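Local coordinates for protein ATP-dependent 6-phosphofructokinase subunit beta (Saccharomyces cerevisiae, PDB 3O8O) that catalyses the ATP-dependent phosphorylation of fructose 6-phosphate to fructose 1,6-bisphosphate, the first committing step of glycolysis, with magnesium as cofactor, at residues Ala114-Arg118 with Ser317-Ser323; Asn146-Thr150 with Ser323-Ala327; His240-Lys245 with Trp447-Leu451. One frame throughout, in Å; residues are numbered along the deposited sequence.

In the fold
Interactions 1 and 2 are neighbours in the N-terminal catalytic domain, with centres about 9 Å apart. They share Ser323, and a probable hydrogen bond of 2.6 Å between Ser317 OG and Asn146 ND2 also ties them. Both lie near the predicted magnesium and ATP sites: the side chain of Leu325 in interaction 2 is about 7 Å from that of Asp108, and that of Asp115 in interaction 1 about 10 Å. Interaction 3 lies on the other side of the chain's centre, about 49 Å from interaction 2 between centres. It joins the catalytic to the regulatory domain, with Lys245 about 11 Å between side chains from Arg190, which binds a fructose 6-phosphate shared with subunit alpha.

Interaction 1 of 3, residues Ala114-Arg118 with Ser317-Ser323; sequences ADLFR and STPDTPS
Arg118 leaves its helix with CG anti to the backbone N (chi1 -164°) and runs extended from CG to NE, which carries the guanidinium out to the loop 317-323. Asp115, one helical turn earlier, has the same first rotation (chi1 -176°), and its carboxylate reaches Ser323. The Ser323 hydroxyl sits between the two side chains. Ser323 OG donates to Asp115 OD1 across 2.9 Å, meeting that oxygen from above the carboxylate plane. Ser323 OG also accepts from Arg118 NH1 at 3.0 Å, close to the guanidinium plane. Asp115 and Arg118 are thus linked through one serine oxygen, and the two bonds would restrict its rotation.

The guanidinium meets the loop at its edge. Arg118 NH1 also donates to Thr321 O at 2.8 Å, nearly in line with the carbonyl. Arg118 NH2 makes two weak bonds, to Thr318 O at 2.8 Å and to Thr321 O at 3.2 Å. Three loop oxygens therefore receive N-H groups of one arginine. The loop supplies part of its own order: Thr318 OG1 accepts from the backbone N of Asp320 and of Thr321, an ST turn and an ST motif. Thr321 OG1 in turn accepts from Thr318 N at 2.7 Å.

Arg118 NE is bonded to Leu145 O, just before strand 146-151, and Ser317 OG to Asn146 on that strand. Ala114 and Ser323 both touch Ile147. The contact joins helix 108-129 to the connection between helix 297-316 and strand 324-328, beside strand 146-151.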
loop_
_atom_site.group_PDB
_atom_site.type_symbol
_atom_site.label_atom_id
_atom_site.label_comp_id
_atom_site.label_asym_id
_atom_site.label_seq_id
_atom_site.Cartn_x
_atom_site.Cartn_y
_atom_site.Cartn_z
ATOM N N ALA B 114 -37.794 42.640 -19.791
ATOM C CA ALA B 114 -37.156 42.011 -20.948
ATOM C C ALA B 114 -38.163 41.707 -22.059
ATOM O O ALA B 114 -37.928 42.036 -23.234
ATOM C CB ALA B 114 -36.466 40.739 -20.519
ATOM N N ASP B 115 -39.275 41.073 -21.680
ATOM C CA ASP B 115 -40.346 40.730 -22.621
ATOM C C ASP B 115 -40.864 41.990 -23.322
ATOM O O ASP B 115 -40.869 42.054 -24.554
ATOM C CB ASP B 115 -41.516 40.057 -21.896
ATOM C CG ASP B 115 -42.605 39.602 -22.852
ATOM O OD1 ASP B 115 -42.584 38.420 -23.271
ATOM O OD2 ASP B 115 -43.470 40.440 -23.196
ATOM N N LEU B 116 -41.303 42.978 -22.537
ATOM C CA LEU B 116 -41.798 44.226 -23.106
ATOM C C LEU B 116 -40.794 44.714 -24.136
ATOM O O LEU B 116 -41.156 45.016 -25.278
ATOM N N PHE B 117 -39.529 44.773 -23.728
ATOM C CA PHE B 117 -38.454 45.198 -24.618
ATOM C C PHE B 117 -38.532 44.397 -25.913
ATOM O O PHE B 117 -38.491 44.960 -27.012
ATOM C CB PHE B 117 -37.086 44.973 -23.957
ATOM C CG PHE B 117 -35.931 45.575 -24.724
ATOM C CD1 PHE B 117 -35.954 46.906 -25.121
ATOM C CD2 PHE B 117 -34.823 44.805 -25.055
ATOM C CE1 PHE B 117 -34.900 47.454 -25.840
ATOM C CE2 PHE B 117 -33.761 45.354 -25.777
ATOM C CZ PHE B 117 -33.802 46.678 -26.168
ATOM N N ARG B 118 -38.663 43.083 -25.773
ATOM C CA ARG B 118 -38.747 42.197 -26.922
ATOM C C ARG B 118 -39.861 42.621 -27.877
ATOM O O ARG B 118 -39.648 42.766 -29.087
ATOM C CB ARG B 118 -38.995 40.760 -26.465
ATOM C CG ARG B 118 -38.710 39.749 -27.547
ATOM C CD ARG B 118 -39.324 38.400 -27.244
ATOM N NE ARG B 118 -39.157 37.485 -28.376
ATOM C CZ ARG B 118 -39.711 36.279 -28.461
ATOM N NH1 ARG B 118 -40.476 35.818 -27.478
ATOM N NH2 ARG B 118 -39.515 35.539 -29.546
ATOM N N SER B 317 -35.670 29.989 -29.937
ATOM C CA SER B 317 -36.881 30.802 -29.868
ATOM C C SER B 317 -37.038 31.449 -31.244
ATOM O O SER B 317 -36.037 31.668 -31.957
ATOM C CB SER B 317 -36.760 31.896 -28.811
ATOM O OG SER B 317 -36.630 33.175 -29.415
ATOM N N THR B 318 -38.290 31.741 -31.609
ATOM C CA THR B 318 -38.618 32.366 -32.898
ATOM C C THR B 318 -39.557 33.556 -32.702
ATOM O O THR B 318 -40.107 33.753 -31.609
ATOM C CB THR B 318 -39.341 31.391 -33.826
ATOM O OG1 THR B 318 -40.660 31.151 -33.303
ATOM C CG2 THR B 318 -38.541 30.076 -33.964
ATOM N N PRO B 319 -39.763 34.358 -33.773
ATOM C CA PRO B 319 -40.651 35.516 -33.653
ATOM C C PRO B 319 -42.045 35.140 -33.148
ATOM O O PRO B 319 -42.744 35.985 -32.573
ATOM C CB PRO B 319 -40.660 36.092 -35.072
ATOM C CG PRO B 319 -39.261 35.801 -35.558
ATOM C CD PRO B 319 -39.096 34.351 -35.094
ATOM N N ASP B 320 -42.442 33.880 -33.328
ATOM C CA ASP B 320 -43.770 33.469 -32.875
ATOM C C ASP B 320 -43.792 32.804 -31.501
ATOM O O ASP B 320 -44.850 32.770 -30.858
ATOM C CB ASP B 320 -44.425 32.540 -33.901
ATOM C CG ASP B 320 -44.217 33.014 -35.330
ATOM O OD1 ASP B 320 -43.128 32.721 -35.878
ATOM O OD2 ASP B 320 -45.123 33.687 -35.893
ATOM N N THR B 321 -42.640 32.281 -31.056
ATOM C CA THR B 321 -42.523 31.608 -29.743
ATOM C C THR B 321 -42.621 32.591 -28.568
ATOM O O THR B 321 -41.902 33.597 -28.523
ATOM C CB THR B 321 -41.170 30.874 -29.594
ATOM O OG1 THR B 321 -40.105 31.829 -29.673
ATOM C CG2 THR B 321 -40.980 29.840 -30.684
ATOM N N PRO B 322 -43.515 32.315 -27.606
ATOM C CA PRO B 322 -43.670 33.205 -26.442
ATOM C C PRO B 322 -42.365 33.246 -25.659
ATOM O O PRO B 322 -41.646 32.248 -25.611
ATOM C CB PRO B 322 -44.790 32.542 -25.642
ATOM C CG PRO B 322 -45.616 31.881 -26.715
ATOM C CD PRO B 322 -44.564 31.280 -27.628
ATOM N N SER B 323 -42.055 34.385 -25.049
ATOM C CA SER B 323 -40.816 34.502 -24.292
ATOM C C SER B 323 -40.741 33.436 -23.199
ATOM O O SER B 323 -41.627 33.344 -22.332
ATOM C CB SER B 323 -40.698 35.899 -23.692
ATOM O OG SER B 323 -40.625 36.868 -24.722
#

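Interaction 2 of 3, residues Asn146-Thr150 with Ser323-Ala327; sequences NICGT and SPLIA
Cys148 and Pro324 meet side by side on one face of two parallel strands, with Ile326 further along the same face. Cys148 SG is anti to the backbone N (chi1 -172°), a rotation that brings the sulfur alongside the proline ring. Cys148 SG lies 3.7 Å from Pro324 CG, and CB of the cysteine packs on the same ring carbon. Ile326 extends its CD1 toward the sulfur from the other strand; the modelled approach is very short and its exact value is doubtful. Helix 297-316 borders this group, with Ala313 and Val314 against Cys148 and Gln306 and Glu309 against Ile326.

Ile147 and Leu325 lie on the opposite face from Cys148 and Ile326. The CG1-CD1 branch of Ile147 lies against the Ser323 side chain, with Ile147 CD1 3.9 Å from Ser323 OG. Leu325 stands beside Gly149, which brings no side chain of its own, and the two CA atoms come within 4.1 Å.

The backbone holds these groups in register. Gly149 N donates to Pro324 O at 3.1 Å. Ile326 N donates to Gly149 O at 2.8 Å, with an N-H...O angle of 161°. Gly149 thus bonds on both sides of Leu325, as a parallel bridge requires. Leu325 CA adds a CA-H...O contact to Gly149 O.

On its other edge strand 146-151 bonds to strand 101-106 through Leu102 and Val104. The short strand segments differ in direction by 26°. Leu325 lies about 7 Å between side chains from Asp108, a predicted magnesium ligand. This parallel pairing belongs to the mixed sheet at the centre of the alpha/beta/alpha sandwich of the phosphofructokinase catalytic domain.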
loop_
_atom_site.group_PDB
_atom_site.type_symbol
_atom_site.label_atom_id
_atom_site.label_comp_id
_atom_site.label_asym_id
_atom_site.label_seq_id
_atom_site.Cartn_x
_atom_site.Cartn_y
_atom_site.Cartn_z
ATOM N N ASN B 146 -34.489 37.898 -29.414
ATOM C CA ASN B 146 -34.817 36.643 -28.760
ATOM C C ASN B 146 -34.312 36.747 -27.317
ATOM O O ASN B 146 -33.160 37.122 -27.068
ATOM C CB ASN B 146 -34.134 35.455 -29.446
ATOM C CG ASN B 146 -34.448 35.366 -30.931
ATOM O OD1 ASN B 146 -33.975 36.180 -31.733
ATOM N ND2 ASN B 146 -35.248 34.366 -31.307
ATOM N N ILE B 147 -35.178 36.429 -26.363
ATOM C CA ILE B 147 -34.766 36.491 -24.972
ATOM C C ILE B 147 -35.190 35.249 -24.220
ATOM O O ILE B 147 -35.976 34.436 -24.724
ATOM C CB ILE B 147 -35.373 37.693 -24.246
ATOM C CG1 ILE B 147 -36.848 37.410 -23.924
ATOM C CG2 ILE B 147 -35.160 38.940 -25.090
ATOM C CD1 ILE B 147 -37.516 38.508 -23.079
ATOM N N CYS B 148 -34.626 35.102 -23.024
ATOM C CA CYS B 148 -34.956 34.001 -22.137
ATOM C C CYS B 148 -34.704 34.461 -20.731
ATOM O O CYS B 148 -33.768 35.218 -20.455
ATOM C CB CYS B 148 -34.136 32.754 -22.399
ATOM S SG CYS B 148 -34.783 31.375 -21.424
ATOM N N GLY B 149 -35.548 33.995 -19.832
ATOM C CA GLY B 149 -35.419 34.429 -18.469
ATOM C C GLY B 149 -34.875 33.350 -17.578
ATOM O O GLY B 149 -35.077 32.142 -17.813
ATOM N N THR B 150 -34.170 33.811 -16.553
ATOM C CA THR B 150 -33.556 32.953 -15.553
ATOM C C THR B 150 -33.872 33.714 -14.269
ATOM O O THR B 150 -33.401 34.843 -14.070
ATOM C CB THR B 150 -32.010 32.822 -15.814
ATOM O OG1 THR B 150 -31.711 31.527 -16.365
ATOM C CG2 THR B 150 -31.231 33.014 -14.553
ATOM N N SER B 323 -42.055 34.385 -25.049
ATOM C CA SER B 323 -40.816 34.502 -24.292
ATOM C C SER B 323 -40.741 33.436 -23.199
ATOM O O SER B 323 -41.627 33.344 -22.332
ATOM C CB SER B 323 -40.698 35.899 -23.692
ATOM O OG SER B 323 -40.625 36.868 -24.722
ATOM N N PRO B 324 -39.675 32.607 -23.239
ATOM C CA PRO B 324 -39.416 31.518 -22.295
ATOM C C PRO B 324 -38.743 31.979 -21.002
ATOM O O PRO B 324 -38.331 33.131 -20.865
ATOM C CB PRO B 324 -38.527 30.590 -23.108
ATOM C CG PRO B 324 -37.629 31.583 -23.789
ATOM C CD PRO B 324 -38.622 32.636 -24.277
ATOM N N LEU B 325 -38.630 31.044 -20.068
ATOM C CA LEU B 325 -38.042 31.282 -18.763
ATOM C C LEU B 325 -37.726 29.897 -18.204
ATOM O O LEU B 325 -38.562 28.989 -18.279
ATOM C CB LEU B 325 -39.064 32.033 -17.908
ATOM C CG LEU B 325 -39.114 31.903 -16.396
ATOM C CD1 LEU B 325 -39.932 33.078 -15.817
ATOM C CD2 LEU B 325 -39.724 30.545 -16.023
ATOM N N ILE B 326 -36.520 29.705 -17.675
ATOM C CA ILE B 326 -36.185 28.386 -17.142
ATOM C C ILE B 326 -36.480 28.220 -15.661
ATOM O O ILE B 326 -36.153 29.088 -14.846
ATOM C CB ILE B 326 -34.719 28.010 -17.369
ATOM C CG1 ILE B 326 -34.468 27.657 -18.837
ATOM C CG2 ILE B 326 -34.398 26.779 -16.564
ATOM C CD1 ILE B 326 -34.577 28.818 -19.785
ATOM N N ALA B 327 -37.092 27.088 -15.320
ATOM C CA ALA B 327 -37.439 26.803 -13.932
ATOM C C ALA B 327 -37.222 25.339 -13.553
ATOM O O ALA B 327 -36.681 24.547 -14.324
ATOM C CB ALA B 327 -38.888 27.192 -13.679
#

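Interaction 3 of 3, residues His240-Lys245 with Trp447-Leu451; sequences HRSRGK and WKDML
At Gly244 the backbone takes a positive phi (132°) just after helix 228-242 ends, and this turn lies against the 3-10 segment 447-449, with Gly244 CA 6.1 Å from Lys448 CA. The contact is an interface between the two phosphofructokinase domains of the chain, catalytic and regulatory.

Trp447 is central to it. Its CG is anti to the backbone N (chi1 -176°), which sends the indole toward the end of the helix. The His240 ring lies rim to rim with the six-membered ring of Trp447. The planes are only 5° apart, yet neither ring covers the other's face. The two rings are modelled too close, so their exact spacing is doubtful. His383 packs edge-to-face with both rings. Arg243 bends at its second and third torsions and passes the indole obliquely, with Arg243 CG 4.0 Å from Trp447 CE3. The guanidinium is tilted against the indole, and Arg243 NH2 forms a salt bridge with Asp382.

Lys245 contributes its aliphatic part, while its NZ forms a salt bridge with Asp215. Its CB meets both Trp447 CH2 and Leu451 CD2. Lys448 lays its CB, CG and CD near Arg243 O, then bends away to a salt bridge with Asp449. Trp447 also touches Thr417 on helix 408-422. From Lys245 CB to Leu451 CD2 the distance is 3.5 Å, and Lys245 CG follows at 3.6 Å from the same methyl.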
loop_
_atom_site.group_PDB
_atom_site.type_symbol
_atom_site.label_atom_id
_atom_site.label_comp_id
_atom_site.label_asym_id
_atom_site.label_seq_id
_atom_site.Cartn_x
_atom_site.Cartn_y
_atom_site.Cartn_z
ATOM N N HIS B 240 -43.440 24.835 25.823
ATOM C CA HIS B 240 -42.072 24.449 25.505
ATOM C C HIS B 240 -41.113 24.817 26.632
ATOM O O HIS B 240 -40.385 23.955 27.132
ATOM C CB HIS B 240 -41.584 25.126 24.219
ATOM C CG HIS B 240 -42.084 24.485 22.967
ATOM N ND1 HIS B 240 -42.221 23.120 22.838
ATOM C CD2 HIS B 240 -42.477 25.016 21.787
ATOM C CE1 HIS B 240 -42.683 22.836 21.633
ATOM N NE2 HIS B 240 -42.847 23.969 20.974
ATOM N N ARG B 241 -41.120 26.092 27.026
ATOM C CA ARG B 241 -40.212 26.571 28.053
ATOM C C ARG B 241 -40.442 25.884 29.371
ATOM O O ARG B 241 -39.489 25.470 30.037
ATOM C CB ARG B 241 -40.332 28.084 28.226
ATOM C CG ARG B 241 -39.864 28.895 27.036
ATOM C CD ARG B 241 -39.935 30.369 27.356
ATOM N NE ARG B 241 -39.026 30.752 28.440
ATOM C CZ ARG B 241 -37.711 30.862 28.308
ATOM N NH1 ARG B 241 -37.155 30.610 27.131
ATOM N NH2 ARG B 241 -36.957 31.242 29.339
ATOM N N SER B 242 -41.706 25.757 29.749
ATOM C CA SER B 242 -42.047 25.115 31.004
ATOM C C SER B 242 -41.620 23.656 31.018
ATOM O O SER B 242 -41.373 23.092 32.079
ATOM C CB SER B 242 -43.538 25.194 31.220
ATOM O OG SER B 242 -44.182 24.608 30.106
ATOM N N ARG B 243 -41.539 23.034 29.850
ATOM C CA ARG B 243 -41.131 21.639 29.815
ATOM C C ARG B 243 -39.602 21.430 29.653
ATOM O O ARG B 243 -39.132 20.293 29.494
ATOM C CB ARG B 243 -41.896 20.872 28.729
ATOM C CG ARG B 243 -41.509 19.390 28.706
ATOM C CD ARG B 243 -42.643 18.475 29.035
ATOM N NE ARG B 243 -43.657 18.630 28.017
ATOM C CZ ARG B 243 -43.958 17.763 27.052
ATOM N NH1 ARG B 243 -43.334 16.590 26.917
ATOM N NH2 ARG B 243 -44.907 18.116 26.191
ATOM N N GLY B 244 -38.823 22.512 29.710
ATOM C CA GLY B 244 -37.382 22.362 29.600
ATOM C C GLY B 244 -36.625 23.277 28.651
ATOM O O GLY B 244 -35.601 23.865 29.040
ATOM N N LYS B 245 -37.104 23.395 27.411
ATOM C CA LYS B 245 -36.432 24.232 26.440
ATOM C C LYS B 245 -36.012 25.577 27.039
ATOM O O LYS B 245 -36.859 26.366 27.413
ATOM C CB LYS B 245 -37.338 24.436 25.238
ATOM C CG LYS B 245 -36.633 25.111 24.060
ATOM C CD LYS B 245 -37.402 24.864 22.782
ATOM C CE LYS B 245 -36.963 25.799 21.689
ATOM N NZ LYS B 245 -37.920 25.690 20.549
ATOM N N TRP B 447 -39.444 14.254 24.464
ATOM C CA TRP B 447 -39.242 15.548 23.848
ATOM C C TRP B 447 -38.082 16.333 24.470
ATOM O O TRP B 447 -37.225 16.833 23.749
ATOM C CB TRP B 447 -40.518 16.365 23.945
ATOM C CG TRP B 447 -40.451 17.696 23.251
ATOM C CD1 TRP B 447 -40.757 17.960 21.941
ATOM C CD2 TRP B 447 -40.161 18.957 23.856
ATOM N NE1 TRP B 447 -40.695 19.316 21.701
ATOM C CE2 TRP B 447 -40.332 19.948 22.859
ATOM C CE3 TRP B 447 -39.777 19.344 25.144
ATOM C CZ2 TRP B 447 -40.144 21.296 23.109
ATOM C CZ3 TRP B 447 -39.585 20.689 25.402
ATOM C CH2 TRP B 447 -39.773 21.656 24.382
ATOM N N LYS B 448 -38.029 16.442 25.793
ATOM C CA LYS B 448 -36.943 17.203 26.414
ATOM C C LYS B 448 -35.545 16.639 26.119
ATOM O O LYS B 448 -34.578 17.393 25.964
ATOM C CB LYS B 448 -37.136 17.289 27.929
ATOM C CG LYS B 448 -35.968 17.945 28.669
ATOM C CD LYS B 448 -36.168 17.912 30.182
ATOM C CE LYS B 448 -36.578 16.513 30.655
ATOM N NZ LYS B 448 -35.637 15.456 30.181
ATOM N N ASP B 449 -35.430 15.319 26.050
ATOM C CA ASP B 449 -34.138 14.698 25.771
ATOM C C ASP B 449 -33.623 14.950 24.354
ATOM O O ASP B 449 -32.444 14.713 24.056
ATOM C CB ASP B 449 -34.213 13.184 25.940
ATOM C CG ASP B 449 -34.330 12.760 27.362
ATOM O OD1 ASP B 449 -34.004 13.574 28.255
ATOM O OD2 ASP B 449 -34.736 11.596 27.568
ATOM N N MET B 450 -34.506 15.400 23.473
ATOM C CA MET B 450 -34.125 15.611 22.095
ATOM C C MET B 450 -33.980 17.059 21.710
ATOM O O MET B 450 -33.981 17.372 20.524
ATOM C CB MET B 450 -35.135 14.952 21.171
ATOM C CG MET B 450 -35.486 13.540 21.543
ATOM S SD MET B 450 -36.647 12.826 20.350
ATOM C CE MET B 450 -37.991 13.948 20.440
ATOM N N LEU B 451 -33.861 17.954 22.683
ATOM C CA LEU B 451 -33.702 19.359 22.332
ATOM C C LEU B 451 -32.430 19.510 21.489
ATOM O O LEU B 451 -31.385 18.963 21.845
ATOM C CB LEU B 451 -33.613 20.217 23.595
ATOM C CG LEU B 451 -34.906 20.415 24.390
ATOM C CD1 LEU B 451 -34.542 20.482 25.849
ATOM C CD2 LEU B 451 -35.644 21.673 23.960
#